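Long-range contacts in appr-1-p processing domain protein (PDB 5M31), which belongs to the macro domain family, compact proteins built on a mixed, mostly parallel beta sheet packed against helices: residues Arg119-Pro125 with Gly151-Tyr157; Arg82-Asn86 with Arg112-Val118; Met11-Val15 with Lys139-Gln143. All blocks are in the same frame, centred on the assembly; numbering follows the deposited sequence. Where two conformers were deposited one is given.

Contact 1: residues Arg119-Pro125 with Gly151-Tyr157; sequences RSIALPP and GVEVWVY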
loop_
_atom_site.group_PDB
_atom_site.type_symbol
_atom_site.label_atom_id
_atom_site.label_comp_id
_atom_site.label_asym_id
_atom_site.label_seq_id
_atom_site.Cartn_x
_atom_site.Cartn_y
_atom_site.Cartn_z
ATOM N N ARG A 119 -3.540 11.631 -7.580
ATOM C CA ARG A 119 -3.068 11.703 -8.958
ATOM C C ARG A 119 -1.726 10.994 -9.147
ATOM O O ARG A 119 -1.277 10.826 -10.272
ATOM C CB ARG A 119 -2.895 13.172 -9.402
ATOM C CG ARG A 119 -4.129 14.012 -9.219
ATOM C CD ARG A 119 -5.320 13.481 -9.997
ATOM N NE ARG A 119 -5.015 13.257 -11.414
ATOM C CZ ARG A 119 -4.974 14.181 -12.376
ATOM N NH1 ARG A 119 -5.238 15.484 -12.147
ATOM N NH2 ARG A 119 -4.680 13.805 -13.621
ATOM N N SER A 120 -1.072 10.629 -8.049
ATOM C CA SER A 120 0.162 9.838 -8.154
ATOM C C SER A 120 0.339 9.013 -6.904
ATOM O O SER A 120 0.012 9.458 -5.810
ATOM C CB SER A 120 1.384 10.737 -8.380
ATOM O OG SER A 120 1.483 11.677 -7.349
ATOM N N ILE A 121 0.808 7.777 -7.084
ATOM C CA ILE A 121 0.895 6.813 -5.987
ATOM C C ILE A 121 2.030 5.843 -6.285
ATOM O O ILE A 121 2.311 5.528 -7.443
ATOM C CB ILE A 121 -0.448 6.059 -5.785
ATOM C CG1 ILE A 121 -0.463 5.237 -4.499
ATOM C CG2 ILE A 121 -0.818 5.269 -7.016
ATOM C CD1 ILE A 121 -1.878 4.928 -4.005
ATOM N N ALA A 122 2.696 5.394 -5.225
ATOM C CA ALA A 122 3.749 4.397 -5.327
ATOM C C ALA A 122 3.462 3.252 -4.368
ATOM O O ALA A 122 3.017 3.481 -3.259
ATOM C CB ALA A 122 5.127 4.978 -5.000
ATOM N N LEU A 123 3.815 2.067 -4.845
ATOM C CA LEU A 123 3.531 0.819 -4.174
ATOM C C LEU A 123 4.786 -0.038 -4.104
ATOM O O LEU A 123 5.592 -0.047 -5.032
ATOM C CB LEU A 123 2.617 -0.031 -5.037
ATOM C CG LEU A 123 1.228 0.011 -5.357
ATOM C CD1 LEU A 123 0.997 1.222 -6.231
ATOM C CD2 LEU A 123 0.888 -1.317 -6.043
ATOM N N PRO A 124 4.914 -0.831 -3.029
ATOM C CA PRO A 124 5.836 -1.947 -3.035
ATOM C C PRO A 124 5.260 -3.126 -3.812
ATOM O O PRO A 124 4.130 -3.102 -4.194
ATOM C CB PRO A 124 5.965 -2.283 -1.532
ATOM C CG PRO A 124 4.664 -1.927 -0.961
ATOM C CD PRO A 124 4.056 -0.854 -1.836
ATOM N N PRO A 125 5.998 -4.246 -3.870
ATOM C CA PRO A 125 5.470 -5.337 -4.703
ATOM C C PRO A 125 4.413 -6.239 -3.994
ATOM O O PRO A 125 4.307 -7.422 -4.305
ATOM C CB PRO A 125 6.724 -6.108 -5.109
ATOM C CG PRO A 125 7.813 -5.679 -4.177
ATOM C CD PRO A 125 7.440 -4.335 -3.635
ATOM N N GLY A 151 -5.664 9.167 -15.446
ATOM C CA GLY A 151 -5.016 10.352 -14.909
ATOM C C GLY A 151 -4.096 10.119 -13.715
ATOM O O GLY A 151 -3.599 11.071 -13.113
ATOM N N VAL A 152 -3.873 8.857 -13.362
ATOM C CA VAL A 152 -3.076 8.555 -12.188
ATOM C C VAL A 152 -1.752 7.948 -12.575
ATOM O O VAL A 152 -1.712 6.972 -13.346
ATOM C CB VAL A 152 -3.806 7.545 -11.273
ATOM C CG1 VAL A 152 -2.984 7.308 -10.021
ATOM C CG2 VAL A 152 -5.189 8.078 -10.914
ATOM N N GLU A 153 -0.670 8.546 -12.093
ATOM C CA GLU A 153 0.691 7.982 -12.312
ATOM C C GLU A 153 1.005 7.003 -11.208
ATOM O O GLU A 153 0.943 7.390 -10.067
ATOM C CB GLU A 153 1.710 9.095 -12.316
ATOM C CG GLU A 153 1.388 10.133 -13.366
ATOM C CD GLU A 153 2.574 10.979 -13.760
ATOM O OE1 GLU A 153 3.489 11.157 -12.915
ATOM O OE2 GLU A 153 2.589 11.465 -14.936
ATOM N N VAL A 154 1.178 5.718 -11.554
ATOM C CA VAL A 154 1.391 4.637 -10.595
ATOM C C VAL A 154 2.805 4.092 -10.751
ATOM O O VAL A 154 3.225 3.736 -11.861
ATOM C CB VAL A 154 0.453 3.449 -10.844
ATOM C CG1 VAL A 154 0.594 2.427 -9.739
ATOM C CG2 VAL A 154 -0.978 3.918 -10.979
ATOM N N TRP A 155 3.522 4.082 -9.638
ATOM C CA TRP A 155 4.875 3.595 -9.625
ATOM C C TRP A 155 4.949 2.405 -8.741
ATOM O O TRP A 155 4.471 2.435 -7.592
ATOM C CB TRP A 155 5.796 4.661 -9.122
ATOM C CG TRP A 155 5.688 5.861 -9.935
ATOM C CD1 TRP A 155 4.783 6.889 -9.768
ATOM C CD2 TRP A 155 6.320 6.085 -11.179
ATOM N NE1 TRP A 155 4.921 7.791 -10.788
ATOM C CE2 TRP A 155 5.879 7.332 -11.655
ATOM C CE3 TRP A 155 7.305 5.393 -11.910
ATOM C CZ2 TRP A 155 6.359 7.869 -12.836
ATOM C CZ3 TRP A 155 7.793 5.942 -13.009
ATOM C CH2 TRP A 155 7.282 7.156 -13.510
ATOM N N VAL A 156 5.419 1.292 -9.307
ATOM C CA VAL A 156 5.513 0.071 -8.555
ATOM C C VAL A 156 6.950 -0.267 -8.406
ATOM O O VAL A 156 7.696 -0.320 -9.385
ATOM C CB VAL A 156 4.746 -1.120 -9.191
ATOM C CG1 VAL A 156 4.748 -2.311 -8.241
ATOM C CG2 VAL A 156 3.311 -0.685 -9.541
ATOM N N TYR A 157 7.373 -0.398 -7.156
ATOM C CA TYR A 157 8.733 -0.736 -6.858
ATOM C C TYR A 157 8.913 -2.254 -6.875
ATOM O O TYR A 157 8.161 -2.977 -6.217
ATOM C CB TYR A 157 9.128 -0.084 -5.527
ATOM C CG TYR A 157 9.389 1.390 -5.650
ATOM C CD1 TYR A 157 8.367 2.309 -5.974
ATOM C CD2 TYR A 157 10.700 1.884 -5.616
ATOM C CE1 TYR A 157 8.631 3.642 -6.126
ATOM C CE2 TYR A 157 10.955 3.226 -5.715
ATOM C CZ TYR A 157 9.959 4.091 -6.067
ATOM O OH TYR A 157 10.241 5.407 -6.264
#

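Contact 2: residues Arg82-Asn86 with Arg112-Val118; sequences RYIFN and RIQELRV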
loop_
_atom_site.group_PDB
_atom_site.type_symbol
_atom_site.label_atom_id
_atom_site.label_comp_id
_atom_site.label_asym_id
_atom_site.label_seq_id
_atom_site.Cartn_x
_atom_site.Cartn_y
_atom_site.Cartn_z
ATOM N N ARG A 82 1.214 13.062 0.832
ATOM C CA ARG A 82 0.077 13.489 1.635
ATOM C C ARG A 82 -0.583 12.288 2.334
ATOM O O ARG A 82 -1.047 12.430 3.477
ATOM C CB ARG A 82 -0.940 14.246 0.795
ATOM C CG ARG A 82 -2.188 14.441 1.563
ATOM C CD ARG A 82 -3.087 15.491 0.939
ATOM N NE ARG A 82 -4.213 15.759 1.804
ATOM C CZ ARG A 82 -5.253 16.508 1.486
ATOM N NH1 ARG A 82 -5.255 17.238 0.364
ATOM N NH2 ARG A 82 -6.223 16.625 2.362
ATOM N N TYR A 83 -0.683 11.166 1.629
ATOM C CA TYR A 83 -1.414 9.987 2.138
ATOM C C TYR A 83 -0.525 8.805 2.276
ATOM O O TYR A 83 0.319 8.526 1.404
ATOM C CB TYR A 83 -2.550 9.605 1.192
ATOM C CG TYR A 83 -3.559 10.701 0.925
ATOM C CD1 TYR A 83 -4.471 11.081 1.873
ATOM C CD2 TYR A 83 -3.552 11.355 -0.274
ATOM C CE1 TYR A 83 -5.412 12.053 1.611
ATOM C CE2 TYR A 83 -4.441 12.387 -0.530
ATOM C CZ TYR A 83 -5.377 12.708 0.415
ATOM O OH TYR A 83 -6.306 13.732 0.154
ATOM N N ILE A 84 -0.757 8.077 3.364
ATOM C CA ILE A 84 -0.233 6.712 3.551
ATOM C C ILE A 84 -1.393 5.730 3.462
ATOM O O ILE A 84 -2.363 5.912 4.174
ATOM C CB ILE A 84 0.453 6.554 4.896
ATOM C CG1 ILE A 84 1.526 7.631 5.131
ATOM C CG2 ILE A 84 1.103 5.143 4.966
ATOM C CD1 ILE A 84 2.650 7.613 4.156
ATOM N N PHE A 85 -1.363 4.830 2.458
ATOM C CA PHE A 85 -2.409 3.852 2.222
ATOM C C PHE A 85 -1.912 2.533 2.836
ATOM O O PHE A 85 -1.012 1.909 2.249
ATOM C CB PHE A 85 -2.623 3.610 0.763
ATOM C CG PHE A 85 -3.503 4.650 0.046
ATOM C CD1 PHE A 85 -3.428 5.993 0.283
ATOM C CD2 PHE A 85 -4.286 4.239 -0.998
ATOM C CE1 PHE A 85 -4.237 6.918 -0.464
ATOM C CE2 PHE A 85 -5.059 5.121 -1.751
ATOM C CZ PHE A 85 -5.052 6.466 -1.454
ATOM N N ASN A 86 -2.468 2.188 3.990
ATOM C CA ASN A 86 -2.014 1.030 4.766
ATOM C C ASN A 86 -2.853 -0.144 4.263
ATOM O O ASN A 86 -4.028 -0.235 4.554
ATOM C CB ASN A 86 -2.137 1.260 6.260
ATOM C CG ASN A 86 -1.275 2.405 6.773
ATOM O OD1 ASN A 86 -0.053 2.263 6.961
ATOM N ND2 ASN A 86 -1.907 3.619 6.913
ATOM N N ARG A 112 -9.955 3.870 -3.085
ATOM C CA ARG A 112 -9.444 4.972 -2.255
ATOM C C ARG A 112 -8.778 6.028 -3.122
ATOM O O ARG A 112 -8.870 7.214 -2.820
ATOM C CB ARG A 112 -8.415 4.502 -1.243
ATOM C CG ARG A 112 -8.951 3.817 0.013
ATOM C CD ARG A 112 -10.352 4.154 0.448
ATOM N NE ARG A 112 -10.476 5.431 1.147
ATOM C CZ ARG A 112 -10.156 5.632 2.428
ATOM N NH1 ARG A 112 -9.858 4.610 3.194
ATOM N NH2 ARG A 112 -10.183 6.867 2.951
ATOM N N ILE A 113 -8.080 5.589 -4.162
ATOM C CA ILE A 113 -7.447 6.539 -5.126
ATOM C C ILE A 113 -8.535 7.434 -5.705
ATOM O O ILE A 113 -8.399 8.716 -5.731
ATOM C CB ILE A 113 -6.684 5.747 -6.219
ATOM C CG1 ILE A 113 -5.426 5.114 -5.600
ATOM C CG2 ILE A 113 -6.399 6.644 -7.422
ATOM C CD1 ILE A 113 -4.760 4.158 -6.556
ATOM N N GLN A 114 -9.630 6.826 -6.127
ATOM C CA GLN A 114 -10.733 7.582 -6.733
ATOM C C GLN A 114 -11.425 8.476 -5.752
ATOM O O GLN A 114 -11.657 9.675 -6.095
ATOM C CB GLN A 114 -11.636 6.610 -7.520
ATOM C CG GLN A 114 -10.778 6.110 -8.692
ATOM C CD GLN A 114 -11.485 5.369 -9.786
ATOM O OE1 GLN A 114 -12.464 4.653 -9.556
ATOM N NE2 GLN A 114 -10.952 5.524 -11.042
ATOM N N GLU A 115 -11.719 7.985 -4.552
ATOM C CA GLU A 115 -12.391 8.755 -3.470
ATOM C C GLU A 115 -11.625 10.023 -3.146
ATOM O O GLU A 115 -12.228 11.108 -3.002
ATOM C CB GLU A 115 -12.520 7.949 -2.165
ATOM C CG GLU A 115 -13.600 6.875 -2.171
ATOM C CD GLU A 115 -13.522 5.878 -1.046
ATOM O OE1 GLU A 115 -12.572 5.892 -0.209
ATOM O OE2 GLU A 115 -14.314 4.907 -1.074
ATOM N N LEU A 116 -10.305 9.882 -3.070
ATOM C CA LEU A 116 -9.429 10.925 -2.609
ATOM C C LEU A 116 -8.853 11.743 -3.769
ATOM O O LEU A 116 -8.150 12.723 -3.516
ATOM C CB LEU A 116 -8.308 10.366 -1.745
ATOM C CG LEU A 116 -8.780 9.787 -0.415
ATOM C CD1 LEU A 116 -7.725 8.928 0.237
ATOM C CD2 LEU A 116 -9.229 10.918 0.509
ATOM N N ARG A 117 -9.207 11.399 -5.014
ATOM C CA ARG A 117 -8.724 12.103 -6.215
ATOM C C ARG A 117 -7.188 12.177 -6.198
ATOM O O ARG A 117 -6.569 13.177 -6.596
ATOM C CB ARG A 117 -9.391 13.484 -6.353
ATOM C CG ARG A 117 -10.897 13.415 -6.077
ATOM C CD ARG A 117 -11.560 14.766 -5.931
ATOM N NE ARG A 117 -12.971 14.586 -5.584
ATOM C CZ ARG A 117 -13.839 15.581 -5.370
ATOM N NH1 ARG A 117 -13.457 16.872 -5.470
ATOM N NH2 ARG A 117 -15.120 15.292 -5.087
ATOM N N VAL A 118 -6.584 11.060 -5.804
ATOM C CA VAL A 118 -5.112 10.941 -5.827
ATOM C C VAL A 118 -4.590 10.838 -7.243
ATOM O O VAL A 118 -5.169 10.118 -8.067
ATOM C CB VAL A 118 -4.692 9.686 -5.013
ATOM C CG1 VAL A 118 -3.248 9.324 -5.270
ATOM C CG2 VAL A 118 -4.934 9.965 -3.556
HETATM O O HOH W 1 -6.210 14.454 -2.629
#

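Contact 3: residues Met11-Val15 with Lys139-Gln143; sequences MLRFV and KQRIQ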
loop_
_atom_site.group_PDB
_atom_site.type_symbol
_atom_site.label_atom_id
_atom_site.label_comp_id
_atom_site.label_asym_id
_atom_site.label_seq_id
_atom_site.Cartn_x
_atom_site.Cartn_y
_atom_site.Cartn_z
ATOM N N MET A 11 -0.584 6.178 -16.120
ATOM C CA MET A 11 0.595 5.443 -16.551
ATOM C C MET A 11 1.085 4.552 -15.411
ATOM O O MET A 11 1.177 5.011 -14.295
ATOM C CB MET A 11 1.710 6.425 -16.948
ATOM C CG MET A 11 2.640 5.905 -18.043
ATOM S SD MET A 11 1.852 5.734 -19.675
ATOM C CE MET A 11 1.925 7.414 -20.330
ATOM N N LEU A 12 1.400 3.296 -15.730
ATOM C CA LEU A 12 1.947 2.333 -14.779
ATOM C C LEU A 12 3.405 2.070 -15.122
ATOM O O LEU A 12 3.723 1.711 -16.268
ATOM C CB LEU A 12 1.145 1.032 -14.870
ATOM C CG LEU A 12 1.386 -0.088 -13.840
ATOM C CD1 LEU A 12 1.381 0.406 -12.407
ATOM C CD2 LEU A 12 0.322 -1.158 -13.987
ATOM N N ARG A 13 4.302 2.281 -14.149
ATOM C CA ARG A 13 5.732 2.083 -14.349
ATOM C C ARG A 13 6.257 1.171 -13.248
ATOM O O ARG A 13 5.921 1.354 -12.076
ATOM C CB ARG A 13 6.456 3.428 -14.277
ATOM C CG ARG A 13 6.782 4.067 -15.640
ATOM C CD ARG A 13 5.567 4.640 -16.361
ATOM N NE ARG A 13 5.921 5.344 -17.610
ATOM C CZ ARG A 13 6.306 4.747 -18.741
ATOM N NH1 ARG A 13 6.415 3.414 -18.809
ATOM N NH2 ARG A 13 6.591 5.484 -19.816
ATOM N N PHE A 14 7.116 0.222 -13.631
ATOM C CA PHE A 14 7.734 -0.687 -12.683
ATOM C C PHE A 14 9.216 -0.324 -12.517
ATOM O O PHE A 14 9.978 -0.375 -13.486
ATOM C CB PHE A 14 7.546 -2.143 -13.131
ATOM C CG PHE A 14 6.118 -2.656 -13.006
ATOM C CD1 PHE A 14 5.685 -3.245 -11.841
ATOM C CD2 PHE A 14 5.223 -2.574 -14.089
ATOM C CE1 PHE A 14 4.374 -3.756 -11.719
ATOM C CE2 PHE A 14 3.932 -3.057 -13.978
ATOM C CZ PHE A 14 3.501 -3.653 -12.794
ATOM N N VAL A 15 9.609 0.094 -11.306
ATOM C CA VAL A 15 10.899 0.749 -11.037
ATOM C C VAL A 15 11.686 0.074 -9.863
ATOM O O VAL A 15 11.113 -0.680 -9.094
ATOM C CB VAL A 15 10.691 2.214 -10.669
ATOM C CG1 VAL A 15 9.936 2.942 -11.800
ATOM C CG2 VAL A 15 9.911 2.361 -9.377
ATOM N N LYS A 139 2.311 -8.936 -10.150
ATOM C CA LYS A 139 2.468 -7.898 -11.179
ATOM C C LYS A 139 1.255 -7.884 -12.123
ATOM O O LYS A 139 0.690 -6.831 -12.377
ATOM C CB LYS A 139 3.780 -8.095 -11.976
ATOM C CG LYS A 139 4.103 -6.958 -12.952
ATOM C CD LYS A 139 5.450 -7.196 -13.654
ATOM C CE LYS A 139 5.889 -5.976 -14.449
ATOM N NZ LYS A 139 7.338 -5.975 -14.872
ATOM N N GLN A 140 0.792 -9.057 -12.533
ATOM C CA GLN A 140 -0.349 -9.179 -13.439
ATOM C C GLN A 140 -1.616 -8.581 -12.824
ATOM O O GLN A 140 -2.340 -7.815 -13.471
ATOM C CB GLN A 140 -0.579 -10.636 -13.783
ATOM C CG GLN A 140 -1.564 -10.870 -14.927
ATOM C CD GLN A 140 -3.009 -10.977 -14.464
ATOM O OE1 GLN A 140 -3.931 -10.463 -15.119
ATOM N NE2 GLN A 140 -3.227 -11.691 -13.355
ATOM N N ARG A 141 -1.860 -8.902 -11.558
ATOM C CA ARG A 141 -3.023 -8.374 -10.857
ATOM C C ARG A 141 -2.928 -6.868 -10.656
ATOM O O ARG A 141 -3.941 -6.166 -10.697
ATOM C CB ARG A 141 -3.185 -9.072 -9.520
ATOM C CG ARG A 141 -3.679 -10.498 -9.703
ATOM C CD ARG A 141 -3.362 -11.375 -8.535
ATOM N NE ARG A 141 -3.923 -12.725 -8.714
ATOM C CZ ARG A 141 -3.488 -13.615 -9.605
ATOM N NH1 ARG A 141 -2.529 -13.297 -10.482
ATOM N NH2 ARG A 141 -4.031 -14.827 -9.640
ATOM N N ILE A 142 -1.725 -6.369 -10.400
ATOM C CA ILE A 142 -1.540 -4.913 -10.281
ATOM C C ILE A 142 -1.876 -4.251 -11.619
ATOM O O ILE A 142 -2.620 -3.272 -11.667
ATOM C CB ILE A 142 -0.125 -4.560 -9.851
ATOM C CG1 ILE A 142 0.130 -5.024 -8.406
ATOM C CG2 ILE A 142 0.125 -3.064 -10.001
ATOM C CD1 ILE A 142 1.581 -4.918 -7.969
ATOM N N GLN A 143 -1.381 -4.833 -12.698
ATOM C CA GLN A 143 -1.651 -4.281 -14.052
ATOM C C GLN A 143 -3.127 -4.254 -14.357
ATOM O O GLN A 143 -3.660 -3.226 -14.825
ATOM C CB GLN A 143 -0.929 -5.113 -15.131
ATOM C CG GLN A 143 0.566 -5.081 -14.972
ATOM C CD GLN A 143 1.323 -6.060 -15.880
ATOM O OE1 GLN A 143 0.910 -7.202 -16.081
ATOM N NE2 GLN A 143 2.463 -5.617 -16.390
#

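Contact 1: residues Arg119-Pro125 with Gly151-Tyr157
Backbone hydrogen bonds carry most of this contact. Strands 120-123 and 153-157 run parallel, 13° apart with axes 4.7 Å from each other, and the ladder steps from strand to strand: E153 N to R119 O (3.0 Å), I121 N to E153 O (3.0 Å), W155 N to I121 O (2.9 Å), L123 N to W155 O (2.8 Å) and Y157 N to L123 O (2.8 Å). CA-H...O contacts reinforce it, the shortest from A122 CA to W155 O (3.1 Å). Beyond L123, P124 and P125 have no amide hydrogen with which to extend the ladder.

At the other end the R119 guanidinium grips a single carbonyl, with NE 3.1 Å and NH2 3.0 Å from G151 O. Glycine suits position 151: its phi is positive, and a CB would clash with R119 NH2.

Apolar contacts follow the alternation of the strands. I121, L123, V154 and V156 share one face, where L123 CD1 meets V154 CG1 at 3.7 Å; beta-branched valines suit the extended backbone, and V154 and V156 pack on helix 135-146. The opposite face carries S120, A122, E153 and W155. There A122, a small residue packed against loop residues L19 and A22, has its CB 3.9 Å from Y157 CE1, while S120 OG bonds to the backbone of E25. Linked through helix 135-146, the strands form a classic beta-alpha-beta unit of the macro domain sheet.

Contact 2: residues Arg82-Asn86 with Arg112-Val118
Strand 83-86 meets the last turn of helix 99-116 through two aromatic side chains, spaced two residues apart so that both project from the same face of the sheet. The strand and helix segments run nearly antiparallel, at 151°, with axes 11.5 Å apart, a gap that large rings can span.

Y83 comes first. Its CA-to-CB bond points toward the helix, and L116 CD1 lies over one face of the ring, 4.1 Å from Y83 CE1. Nearer the backbone end of the ring, Y83 CD2 is 3.8 Å from V118 CG2. The phenol suits a place at the margin of the apolar layer: Y83 OH is 2.9 Å from a water that donates to L116 O at 2.7 Å, so a carbonyl of the final helical turn gains a partner.

Two residues on, F85 leaves the backbone sideways and reaches in among four residues. F85 CE2 touches R112 CB (3.5 Å) and I113 CG1 (3.9 Å), and F85 CZ approaches L116 CD1 (4.0 Å) and V118 CG2 (4.1 Å). R112 offers its aliphatic base here, while its charge turns to E115, R112 NE lying 2.5 Å from E115 OE1. V118 can join the group because a Schellman motif, with R117 at positive phi and V118 N bonded to I113 O (3.0 Å), ends the helix and folds the chain back toward the sheet.

The chemistry is that of a buried hydrophobic layer: shape and apolar burial hold helix to strand, and the polar link between the segments runs through one water.

Contact 3: residues Met11-Val15 with Lys139-Gln143
K139 stretches its fully extended side chain across the ring of F14. K139 CE sits 3.4 Å from the F14 ring centroid and 8° off the ring normal, a CH-pi contact, while K139 NZ lies 4.3 Å from that centroid as a cation-pi partner. Lysine serves well at this partly exposed spot: its methylenes cover the aromatic face, K139 CG reaching 3.4 Å from F14 CZ, and its charge also forms a salt bridge with E158.

One turn along the helix, I142 and Q143 complete the surface that the strand meets. I142 CG2 is 4.4 Å from both L12 CD1 and F14 CZ, an apolar filling on the buried side. Q143 lies nearer the margin, where its amide can stay close to solvent; Q143 NE2 is 3.8 Å from F14 CE2, and Q143 CA is 3.7 Å from L12 CD2. L12 and F14, two apart, therefore face the helix together.

The segments run almost antiparallel, at 157°, with axes 10.8 Å apart. Strand 11-15 forms one edge of the sheet beside strand 153-157, with helix 135-146 covering it, while R141 of that helix packs against the neighbouring helix 99-116.

How the contacts relate
From the N terminus, strand 11-15 opens contact 3, the longest closure. Within its loop, contact 2 opens at 82-86 and closes at 112-118, fully nested. The chain then passes directly into strand 120-123, opening contact 1; contact 3 closes on helix 135-146 before contact 1 closes at 151-157, so these two cross. Strand 153-157 of contact 1 lies beside strand 11-15 of contact 3, with V156 N 2.8 Å from R13 O, a probable hydrogen bond. Contacts 1 and 2 meet at V152 and I121, I121 CD1 being 3.9 Å from both I113 CG1 and F85 CE2. Contacts 2 and 3, centres about 18 Å apart, join different helices to one sheet.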